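Local structure of C2 domain protein (Scophthalmus maximus, 3W57) at residues I41-V46 and V60-A65; K47-S52 and R85-D90; L26-V31 and H124-L129. The protein binds calcium ions through its C2 domain and may take part in wide-pore channel activity. All coordinates share one frame; numbering follows the deposited sequence.

Overall arrangement
From the N terminus, the chain first runs through 26-31, which waits until 124-129, close to the C terminus, for its partner: interaction 3 therefore closes a long loop that encloses both other contacts. Next come 41-46, which leads into strand 44-50, and 47-52, which carries that strand on. Their partners follow in the same order, 60-65 and then 85-90, so interactions 1 and 2 cross. Interaction 1 joins the start of strand 44-50, and the turn before it, to the loop after strand 53-57, at the calcium-binding end; interaction 2 joins the central strands of one sheet, and interaction 3 those of the other. Interactions 1 and 2 share a calcium ion, while Leu86 packs on Tyr125 between the sheets.

Interaction 1 (I41-V46 and V60-A65); sequences ITDGYV and VNHNNA. With CA (calcium ion), chain E; CA (calcium ion), chain C.
The calcium-binding end of the C2 beta-sandwich is built here, where the residues leading into strand 44-50 meet the loop that follows strand 53-57. Asp43 and Asn63 hold one calcium ion (chain E) between them: Asn63 OD1 binds it at 2.4 Å, Asp43 grips it with both carboxylate oxygens, and Ile41 O and three waters complete seven ligands. Asp43 OD2 also bridges to a second calcium ion (chain C) at 2.5 Å, where Asp37, Asp90, Asp92 and the backbone oxygen of Glu91 join in. With CG anti to its carbonyl carbon (chi1 -45°), Asp43 turns its carboxylate to the ions, with OD2 between the two.

The same carboxylate is steadied from the other loop. Asn63 N donates to Asp43 OD1 at 2.8 Å, arriving on the anti side and 22° out of the carboxylate plane, so this oxygen serves a metal and an N-H together. Next to it Asn64 N donates to Thr42 O, and Ile41 CG2 lies against the intervening peptide, 3.3 Å from Asn63 C. At the strand end Asn61 N reaches Gly44 O.

Val60 fills the corner on that side. Its CG1 sits 3.5 Å from Asp43 O and also covers the centre of one face of the His62 imidazole, while CG2 meets Tyr45 CD2 at 4.0 Å. With an alanine at Val60 both methyls are gone, which would probably open a gap beside Asp43 CB and Tyr45 and set the His62 ring freer to turn. On its N-H side Gly44 reaches the loop through a water, which accepts from Gly44 N at 2.7 Å and donates to Asn61 O and Asn64 O.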
loop_
_atom_site.group_PDB
_atom_site.type_symbol
_atom_site.label_atom_id
_atom_site.label_comp_id
_atom_site.label_asym_id
_atom_site.label_seq_id
_atom_site.Cartn_x
_atom_site.Cartn_y
_atom_site.Cartn_z
ATOM N N ILE A 41 -17.496 -9.563 1.841
ATOM C CA ILE A 41 -16.487 -8.657 2.366
ATOM C C ILE A 41 -15.214 -8.716 1.540
ATOM O O ILE A 41 -14.774 -9.784 1.146
ATOM C CB ILE A 41 -16.211 -8.954 3.855
ATOM C CG1 ILE A 41 -17.536 -8.906 4.623
ATOM C CG2 ILE A 41 -15.188 -7.985 4.438
ATOM C CD1 ILE A 41 -17.431 -9.313 6.079
ATOM N N THR A 42 -14.646 -7.553 1.264
ATOM C CA THR A 42 -13.456 -7.418 0.428
ATOM C C THR A 42 -12.215 -8.155 0.970
ATOM O O THR A 42 -12.057 -8.359 2.182
ATOM C CB THR A 42 -13.164 -5.923 0.207
ATOM O OG1 THR A 42 -14.216 -5.374 -0.589
ATOM C CG2 THR A 42 -11.847 -5.684 -0.498
ATOM N N ASP A 43 -11.353 -8.556 0.039
ATOM C CA ASP A 43 -10.174 -9.378 0.309
ATOM C C ASP A 43 -8.936 -8.611 -0.131
ATOM O O ASP A 43 -8.346 -8.878 -1.181
ATOM C CB ASP A 43 -10.335 -10.681 -0.463
ATOM C CG ASP A 43 -11.725 -11.240 -0.301
ATOM O OD1 ASP A 43 -12.021 -11.695 0.822
ATOM O OD2 ASP A 43 -12.540 -11.175 -1.248
ATOM N N GLY A 44 -8.545 -7.640 0.689
ATOM C CA GLY A 44 -7.547 -6.668 0.272
ATOM C C GLY A 44 -6.100 -7.120 0.339
ATOM O O GLY A 44 -5.715 -7.928 1.191
ATOM N N TYR A 45 -5.297 -6.569 -0.563
ATOM C CA TYR A 45 -3.835 -6.664 -0.483
ATOM C C TYR A 45 -3.250 -5.393 -1.081
ATOM O O TYR A 45 -3.957 -4.653 -1.777
ATOM C CB TYR A 45 -3.287 -7.926 -1.174
ATOM C CG TYR A 45 -3.426 -7.993 -2.680
ATOM C CD1 TYR A 45 -2.377 -7.623 -3.511
ATOM C CD2 TYR A 45 -4.614 -8.436 -3.272
ATOM C CE1 TYR A 45 -2.506 -7.706 -4.907
ATOM C CE2 TYR A 45 -4.752 -8.514 -4.658
ATOM C CZ TYR A 45 -3.693 -8.148 -5.466
ATOM O OH TYR A 45 -3.806 -8.237 -6.849
ATOM N N VAL A 46 -1.984 -5.114 -0.778
ATOM C CA VAL A 46 -1.357 -3.890 -1.258
ATOM C C VAL A 46 -0.134 -4.238 -2.092
ATOM O O VAL A 46 0.683 -5.063 -1.686
ATOM C CB VAL A 46 -0.917 -2.986 -0.086
ATOM C CG1 VAL A 46 -0.307 -1.695 -0.615
ATOM C CG2 VAL A 46 -2.099 -2.685 0.839
ATOM N N VAL A 60 -2.999 -11.535 1.174
ATOM C CA VAL A 60 -4.399 -11.132 1.116
ATOM C C VAL A 60 -4.984 -11.258 2.520
ATOM O O VAL A 60 -4.775 -12.274 3.211
ATOM C CB VAL A 60 -5.183 -12.032 0.126
ATOM C CG1 VAL A 60 -6.653 -11.683 0.133
ATOM C CG2 VAL A 60 -4.616 -11.897 -1.285
ATOM N N ASN A 61 -5.685 -10.209 2.948
ATOM C CA ASN A 61 -6.343 -10.207 4.241
ATOM C C ASN A 61 -7.812 -10.508 3.970
ATOM O O ASN A 61 -8.606 -9.613 3.697
ATOM C CB ASN A 61 -6.134 -8.853 4.933
ATOM C CG ASN A 61 -6.375 -8.921 6.419
ATOM O OD1 ASN A 61 -7.298 -9.575 6.865
ATOM N ND2 ASN A 61 -5.526 -8.246 7.203
ATOM N N HIS A 62 -8.157 -11.792 3.982
ATOM C CA HIS A 62 -9.460 -12.241 3.490
ATOM C C HIS A 62 -10.629 -11.766 4.328
ATOM O O HIS A 62 -10.546 -11.743 5.564
ATOM C CB HIS A 62 -9.497 -13.767 3.411
ATOM C CG HIS A 62 -8.566 -14.324 2.384
ATOM N ND1 HIS A 62 -8.905 -14.413 1.051
ATOM C CD2 HIS A 62 -7.296 -14.785 2.484
ATOM C CE1 HIS A 62 -7.893 -14.925 0.377
ATOM N NE2 HIS A 62 -6.906 -15.161 1.220
ATOM N N ASN A 63 -11.688 -11.360 3.631
ATOM C CA ASN A 63 -12.956 -11.031 4.272
ATOM C C ASN A 63 -12.787 -10.073 5.432
ATOM O O ASN A 63 -13.261 -10.330 6.551
ATOM C CB ASN A 63 -13.624 -12.311 4.736
ATOM C CG ASN A 63 -13.912 -13.230 3.593
ATOM O OD1 ASN A 63 -14.448 -12.788 2.582
ATOM N ND2 ASN A 63 -13.530 -14.504 3.718
ATOM N N ASN A 64 -12.129 -8.956 5.146
ATOM C CA ASN A 64 -11.819 -7.963 6.153
ATOM C C ASN A 64 -12.022 -6.555 5.591
ATOM O O ASN A 64 -11.302 -6.141 4.687
ATOM C CB ASN A 64 -10.370 -8.174 6.629
ATOM C CG ASN A 64 -10.055 -7.443 7.938
ATOM O OD1 ASN A 64 -10.745 -6.499 8.322
ATOM N ND2 ASN A 64 -8.968 -7.859 8.604
ATOM N N ALA A 65 -13.008 -5.823 6.114
ATOM C CA ALA A 65 -13.262 -4.454 5.656
ATOM C C ALA A 65 -12.307 -3.431 6.269
ATOM O O ALA A 65 -12.242 -2.289 5.798
ATOM C CB ALA A 65 -14.727 -4.044 5.940
HETATM CA CA CA E . -14.408 -12.002 0.361
HETATM CA CA CA C . -12.681 -10.441 -3.585
HETATM O O HOH W 1 -8.956 -6.908 3.304
HETATM O O HOH W 2 -13.410 -12.916 -3.479
HETATM O O HOH W 3 -13.674 -14.092 -0.711
HETATM O O HOH W 4 -16.496 -13.265 0.707
HETATM O O HOH W 5 -15.860 -11.460 -1.522
#

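Interaction 2 (K47-S52 and R85-D90); sequences KVFCGS and RLEVHD. With CA (calcium ion), chain C; CA (calcium ion), chain D.
Lys47 lays its aliphatic chain across the imidazole of His89, the two side chains crossing at about a right angle. CE makes the CH-pi contact, 3.8 Å from the centroid of the His89 ring, over one face but offset toward the rim. CG stands beside the backbone N (chi1 -59°) and the chain runs extended from there, which carries CD and CE past NE2 and puts NZ beyond the ring. The ring of Tyr45 also meets that of His89, their planes nearly parallel.

Glu87 lies at the centre of the polar group. His89 NE2 donates to Glu87 OE1 at 2.9 Å, the oxygen lying in the ring plane, while Arg85 NE bonds to Glu87 OE2 at 2.8 Å through the anti lone pair of that oxygen, as part of a salt bridge. Held at both oxygens, the carboxylate has its rotation fixed, and Phe49 CE2 approaches it obliquely, 3.7 Å from Glu87 CD, with ring and carboxylate planes 46° apart. Lys47 NZ stays beyond salt-bridge range of OE1; a water accepts from NZ at 3.0 Å and donates to Glu87 OE1.

These residues line one face of the antiparallel pair formed by strands 44-50 and 83-90, the middle of a four-stranded C2 sheet. Lys47 and Glu87, and Phe49 and Arg85, are hydrogen-bonded pairs. Between them the non-hydrogen-bonded pair Val48 and Leu86 points to the other face, Val48 CG1 and Leu86 CD2 3.9 Å apart, and Leu86 goes on to pack against Leu123 and Tyr125 of the opposing sheet. Past His89 the strand ends at Asp90, whose OD2 bridges two calcium ions. With Arg85, Lys47 and an imidazole N-H gathered about it, the Glu87 carboxylate probably stays ionised.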
loop_
_atom_site.group_PDB
_atom_site.type_symbol
_atom_site.label_atom_id
_atom_site.label_comp_id
_atom_site.label_asym_id
_atom_site.label_seq_id
_atom_site.Cartn_x
_atom_site.Cartn_y
_atom_site.Cartn_z
ATOM N N LYS A 47 -0.014 -3.622 -3.264
ATOM C CA LYS A 47 1.208 -3.745 -4.073
ATOM C C LYS A 47 2.006 -2.466 -3.889
ATOM O O LYS A 47 1.426 -1.383 -3.818
ATOM C CB LYS A 47 0.890 -3.903 -5.559
ATOM C CG LYS A 47 0.040 -5.099 -5.950
ATOM C CD LYS A 47 0.029 -5.196 -7.492
ATOM C CE LYS A 47 -0.978 -6.205 -8.005
ATOM N NZ LYS A 47 -0.961 -6.235 -9.507
ATOM N N VAL A 48 3.331 -2.595 -3.835
ATOM C CA VAL A 48 4.219 -1.488 -3.472
ATOM C C VAL A 48 5.282 -1.253 -4.545
ATOM O O VAL A 48 5.961 -2.195 -4.957
ATOM C CB VAL A 48 4.939 -1.770 -2.142
ATOM C CG1 VAL A 48 5.828 -0.607 -1.754
ATOM C CG2 VAL A 48 3.913 -2.072 -1.037
ATOM N N PHE A 49 5.403 -0.009 -5.008
ATOM C CA PHE A 49 6.448 0.356 -5.973
ATOM C C PHE A 49 7.192 1.586 -5.487
ATOM O O PHE A 49 6.619 2.444 -4.818
ATOM C CB PHE A 49 5.865 0.676 -7.356
ATOM C CG PHE A 49 4.997 -0.409 -7.912
ATOM C CD1 PHE A 49 5.461 -1.235 -8.917
ATOM C CD2 PHE A 49 3.703 -0.589 -7.434
ATOM C CE1 PHE A 49 4.667 -2.241 -9.426
ATOM C CE2 PHE A 49 2.896 -1.599 -7.944
ATOM C CZ PHE A 49 3.380 -2.422 -8.941
ATOM N N CYS A 50 8.466 1.686 -5.851
ATOM C CA CYS A 50 9.232 2.898 -5.572
ATOM C C CYS A 50 10.048 3.246 -6.799
ATOM O O CYS A 50 10.933 2.489 -7.190
ATOM C CB CYS A 50 10.149 2.698 -4.376
ATOM S SG CYS A 50 11.083 4.190 -3.935
ATOM N N GLY A 51 9.744 4.389 -7.408
ATOM C CA GLY A 51 10.407 4.754 -8.653
ATOM C C GLY A 51 10.169 3.676 -9.692
ATOM O O GLY A 51 11.073 3.315 -10.456
ATOM N N SER A 52 8.941 3.163 -9.715
ATOM C CA SER A 52 8.566 2.051 -10.588
ATOM C C SER A 52 9.314 0.713 -10.386
ATOM O O SER A 52 9.017 -0.271 -11.076
ATOM C CB SER A 52 8.569 2.483 -12.057
ATOM O OG SER A 52 7.448 3.324 -12.302
ATOM N N ARG A 85 4.512 4.394 -4.814
ATOM C CA ARG A 85 3.171 4.080 -5.297
ATOM C C ARG A 85 2.601 2.872 -4.567
ATOM O O ARG A 85 3.193 1.790 -4.570
ATOM C CB ARG A 85 3.167 3.856 -6.821
ATOM C CG ARG A 85 1.802 3.439 -7.410
ATOM C CD ARG A 85 1.955 3.004 -8.873
ATOM N NE ARG A 85 0.688 2.657 -9.523
ATOM C CZ ARG A 85 -0.026 3.504 -10.271
ATOM N NH1 ARG A 85 0.384 4.752 -10.444
ATOM N NH2 ARG A 85 -1.160 3.110 -10.843
ATOM N N LEU A 86 1.457 3.078 -3.922
ATOM C CA LEU A 86 0.772 2.018 -3.190
ATOM C C LEU A 86 -0.558 1.725 -3.855
ATOM O O LEU A 86 -1.367 2.618 -4.035
ATOM C CB LEU A 86 0.518 2.448 -1.746
ATOM C CG LEU A 86 1.761 2.904 -0.973
ATOM C CD1 LEU A 86 1.385 3.348 0.445
ATOM C CD2 LEU A 86 2.818 1.812 -0.924
ATOM N N GLU A 87 -0.788 0.461 -4.192
ATOM C CA GLU A 87 -2.014 0.054 -4.877
ATOM C C GLU A 87 -2.799 -0.893 -3.975
ATOM O O GLU A 87 -2.284 -1.929 -3.565
ATOM C CB GLU A 87 -1.683 -0.672 -6.184
ATOM C CG GLU A 87 -0.907 0.164 -7.200
ATOM C CD GLU A 87 -0.638 -0.609 -8.485
ATOM O OE1 GLU A 87 -0.942 -1.823 -8.512
ATOM O OE2 GLU A 87 -0.136 0.001 -9.462
ATOM N N VAL A 88 -4.039 -0.539 -3.663
ATOM C CA VAL A 88 -4.879 -1.426 -2.870
ATOM C C VAL A 88 -5.817 -2.189 -3.788
ATOM O O VAL A 88 -6.645 -1.585 -4.485
ATOM C CB VAL A 88 -5.699 -0.647 -1.833
ATOM C CG1 VAL A 88 -6.541 -1.594 -0.986
ATOM C CG2 VAL A 88 -4.763 0.171 -0.963
ATOM N N HIS A 89 -5.674 -3.516 -3.806
ATOM C CA HIS A 89 -6.472 -4.363 -4.688
ATOM C C HIS A 89 -7.355 -5.287 -3.872
ATOM O O HIS A 89 -7.022 -5.623 -2.738
ATOM C CB HIS A 89 -5.582 -5.270 -5.544
ATOM C CG HIS A 89 -4.672 -4.549 -6.494
ATOM N ND1 HIS A 89 -4.873 -4.558 -7.857
ATOM C CD2 HIS A 89 -3.536 -3.839 -6.280
ATOM C CE1 HIS A 89 -3.903 -3.872 -8.444
ATOM N NE2 HIS A 89 -3.084 -3.420 -7.509
ATOM N N ASP A 90 -8.463 -5.709 -4.472
ATOM C CA ASP A 90 -9.261 -6.820 -3.956
ATOM C C ASP A 90 -8.915 -8.081 -4.742
ATOM O O ASP A 90 -9.017 -8.083 -5.975
ATOM C CB ASP A 90 -10.745 -6.532 -4.141
ATOM C CG ASP A 90 -11.607 -7.751 -3.883
ATOM O OD1 ASP A 90 -11.492 -8.353 -2.800
ATOM O OD2 ASP A 90 -12.363 -8.162 -4.792
HETATM CA CA CA C . -12.681 -10.441 -3.585
HETATM CA CA CA D . -14.135 -7.524 -6.478
HETATM O O HOH W 6 -0.856 -3.452 -10.683
HETATM O O HOH W 2 -13.410 -12.916 -3.479
HETATM O O HOH W 7 -13.582 -5.266 -5.594
HETATM O O HOH W 8 -16.167 -6.071 -6.798
HETATM O O HOH W 9 -15.832 -8.631 -8.114
#

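Interaction 3 (L26-V31 and H124-L129); sequences LYNLRV and HYMYTL
Thr128 OG1 is gripped twice: Tyr27 OH meets it at 2.7 Å, and Thr110 OG1 of the neighbouring strand 109-116 bonds to it as well. The threonine oxygen lies in the plane of the Tyr27 ring, at its edge, while Met126 takes one face. Met126 CB stands over that face, offset toward the rim, 4.2 Å from the ring centroid; the chain then bends at chi3 (61°) to bring CE to 3.6 Å from Tyr27 OH. The sulfur makes an oblique Met-aromatic contact with the same ring, and Asn28 ND2, on a side chain running alongside, approaches Met126 SD to 3.5 Å.

Strands 22-32 and 122-130 run antiparallel in the middle of one sheet of the C2 sandwich. Tyr27 and Met126 form a hydrogen-bonded pair, and Arg30 and His124 form another, but between them a beta bulge shifts the register by one residue. Asn28 lies in that bulge with positive phi, and its carbonyl is turned to Arg30 NH1, which donates to Asn28 O at 2.8 Å in the guanidinium plane. Arg30 gets there with CG between its backbone N and carbonyl carbon (chi1 60°) and its chain bent at chi2. His124 CB sits 3.4 Å above that plane, over the centre of the group, and a water links Arg30 NH1 to Tyr125 O.

Leu26 and Leu29 face the interior of the sandwich. Leu26 CD2 touches Tyr125 CD1 at 3.8 Å and also lies close to Met126 O; Leu29 CD2, within the bulge, comes to 3.7 Å from Tyr125 CB. Leu84 of the opposing sheet packs on both Leu26 and Tyr125, whose hydroxyl runs on to a hydrogen bond with Arg104 NE.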
loop_
_atom_site.group_PDB
_atom_site.type_symbol
_atom_site.label_atom_id
_atom_site.label_comp_id
_atom_site.label_asym_id
_atom_site.label_seq_id
_atom_site.Cartn_x
_atom_site.Cartn_y
_atom_site.Cartn_z
ATOM N N LEU A 26 8.961 0.672 4.099
ATOM C CA LEU A 26 7.531 0.991 4.022
ATOM C C LEU A 26 6.796 0.001 4.917
ATOM O O LEU A 26 6.961 -1.208 4.772
ATOM C CB LEU A 26 7.052 0.873 2.562
ATOM C CG LEU A 26 5.618 1.228 2.137
ATOM C CD1 LEU A 26 4.646 0.095 2.408
ATOM C CD2 LEU A 26 5.139 2.522 2.806
ATOM N N TYR A 27 6.006 0.504 5.860
ATOM C CA TYR A 27 5.459 -0.370 6.897
ATOM C C TYR A 27 4.159 0.144 7.506
ATOM O O TYR A 27 3.703 1.242 7.181
ATOM C CB TYR A 27 6.510 -0.620 7.992
ATOM C CG TYR A 27 7.154 0.617 8.603
ATOM C CD1 TYR A 27 6.888 0.987 9.921
ATOM C CD2 TYR A 27 8.060 1.390 7.880
ATOM C CE1 TYR A 27 7.487 2.101 10.493
ATOM C CE2 TYR A 27 8.673 2.511 8.451
ATOM C CZ TYR A 27 8.379 2.856 9.755
ATOM O OH TYR A 27 8.983 3.960 10.326
ATOM N N ASN A 28 3.560 -0.659 8.381
ATOM C CA ASN A 28 2.310 -0.281 9.058
ATOM C C ASN A 28 1.152 0.059 8.129
ATOM O O ASN A 28 0.421 1.023 8.364
ATOM C CB ASN A 28 2.543 0.823 10.096
ATOM C CG ASN A 28 3.320 0.315 11.286
ATOM O OD1 ASN A 28 3.648 -0.870 11.347
ATOM N ND2 ASN A 28 3.636 1.196 12.224
ATOM N N LEU A 29 0.996 -0.741 7.079
ATOM C CA LEU A 29 -0.154 -0.608 6.174
ATOM C C LEU A 29 -1.453 -1.019 6.836
ATOM O O LEU A 29 -1.541 -2.060 7.490
ATOM C CB LEU A 29 0.033 -1.449 4.902
ATOM C CG LEU A 29 1.181 -1.000 3.995
ATOM C CD1 LEU A 29 1.621 -2.171 3.124
ATOM C CD2 LEU A 29 0.780 0.189 3.137
ATOM N N ARG A 30 -2.485 -0.203 6.651
ATOM C CA ARG A 30 -3.796 -0.558 7.164
ATOM C C ARG A 30 -4.842 0.267 6.453
ATOM O O ARG A 30 -4.554 1.372 5.985
ATOM C CB ARG A 30 -3.877 -0.322 8.658
ATOM C CG ARG A 30 -3.638 1.110 9.067
ATOM C CD ARG A 30 -2.799 1.142 10.349
ATOM N NE ARG A 30 -2.732 2.491 10.897
ATOM C CZ ARG A 30 -1.822 3.403 10.560
ATOM N NH1 ARG A 30 -0.887 3.133 9.651
ATOM N NH2 ARG A 30 -1.861 4.602 11.121
ATOM N N VAL A 31 -6.045 -0.293 6.341
ATOM C CA VAL A 31 -7.133 0.405 5.684
ATOM C C VAL A 31 -8.340 0.406 6.581
ATOM O O VAL A 31 -8.614 -0.568 7.288
ATOM C CB VAL A 31 -7.514 -0.262 4.348
ATOM C CG1 VAL A 31 -8.771 0.389 3.764
ATOM C CG2 VAL A 31 -6.342 -0.161 3.389
ATOM N N HIS A 124 -3.789 3.940 5.380
ATOM C CA HIS A 124 -2.795 4.611 6.226
ATOM C C HIS A 124 -1.492 3.839 6.143
ATOM O O HIS A 124 -1.509 2.618 6.043
ATOM C CB HIS A 124 -3.269 4.644 7.676
ATOM C CG HIS A 124 -4.581 5.334 7.857
ATOM N ND1 HIS A 124 -4.717 6.503 8.576
ATOM C CD2 HIS A 124 -5.817 5.021 7.408
ATOM C CE1 HIS A 124 -5.984 6.879 8.565
ATOM N NE2 HIS A 124 -6.673 5.997 7.862
ATOM N N TYR A 125 -0.370 4.548 6.148
ATOM C CA TYR A 125 0.936 3.895 6.068
ATOM C C TYR A 125 2.031 4.786 6.631
ATOM O O TYR A 125 1.803 5.967 6.896
ATOM C CB TYR A 125 1.261 3.552 4.620
ATOM C CG TYR A 125 1.334 4.744 3.686
ATOM C CD1 TYR A 125 2.561 5.308 3.348
ATOM C CD2 TYR A 125 0.183 5.276 3.103
ATOM C CE1 TYR A 125 2.636 6.391 2.472
ATOM C CE2 TYR A 125 0.260 6.355 2.229
ATOM C CZ TYR A 125 1.489 6.902 1.914
ATOM O OH TYR A 125 1.554 7.978 1.041
ATOM N N MET A 126 3.213 4.206 6.822
ATOM C CA MET A 126 4.387 4.955 7.255
ATOM C C MET A 126 5.552 4.529 6.395
ATOM O O MET A 126 5.588 3.415 5.906
ATOM C CB MET A 126 4.773 4.619 8.703
ATOM C CG MET A 126 3.753 4.930 9.727
ATOM S SD MET A 126 4.472 4.480 11.313
ATOM C CE MET A 126 5.894 5.538 11.396
ATOM N N TYR A 127 6.521 5.416 6.237
ATOM C CA TYR A 127 7.787 5.013 5.645
ATOM C C TYR A 127 8.941 5.742 6.309
ATOM O O TYR A 127 8.771 6.810 6.918
ATOM C CB TYR A 127 7.797 5.216 4.125
ATOM C CG TYR A 127 7.931 6.649 3.682
ATOM C CD1 TYR A 127 9.184 7.231 3.538
ATOM C CD2 TYR A 127 6.810 7.425 3.418
ATOM C CE1 TYR A 127 9.319 8.548 3.130
ATOM C CE2 TYR A 127 6.934 8.740 3.019
ATOM C CZ TYR A 127 8.188 9.300 2.883
ATOM O OH TYR A 127 8.302 10.616 2.477
ATOM N N THR A 128 10.113 5.133 6.210
ATOM C CA THR A 128 11.334 5.751 6.689
ATOM C C THR A 128 12.313 5.725 5.531
ATOM O O THR A 128 12.563 4.660 4.965
ATOM C CB THR A 128 11.926 4.986 7.879
ATOM O OG1 THR A 128 11.048 5.098 9.013
ATOM C CG2 THR A 128 13.289 5.580 8.237
ATOM N N LEU A 129 12.829 6.896 5.153
ATOM C CA LEU A 129 13.900 6.989 4.154
ATOM C C LEU A 129 15.194 7.414 4.845
ATOM O O LEU A 129 15.233 8.455 5.508
ATOM C CB LEU A 129 13.526 7.982 3.042
ATOM C CG LEU A 129 14.542 8.177 1.900
ATOM C CD1 LEU A 129 14.756 6.896 1.080
ATOM C CD2 LEU A 129 14.160 9.353 1.001
HETATM O O HOH W 10 0.268 6.018 9.243
#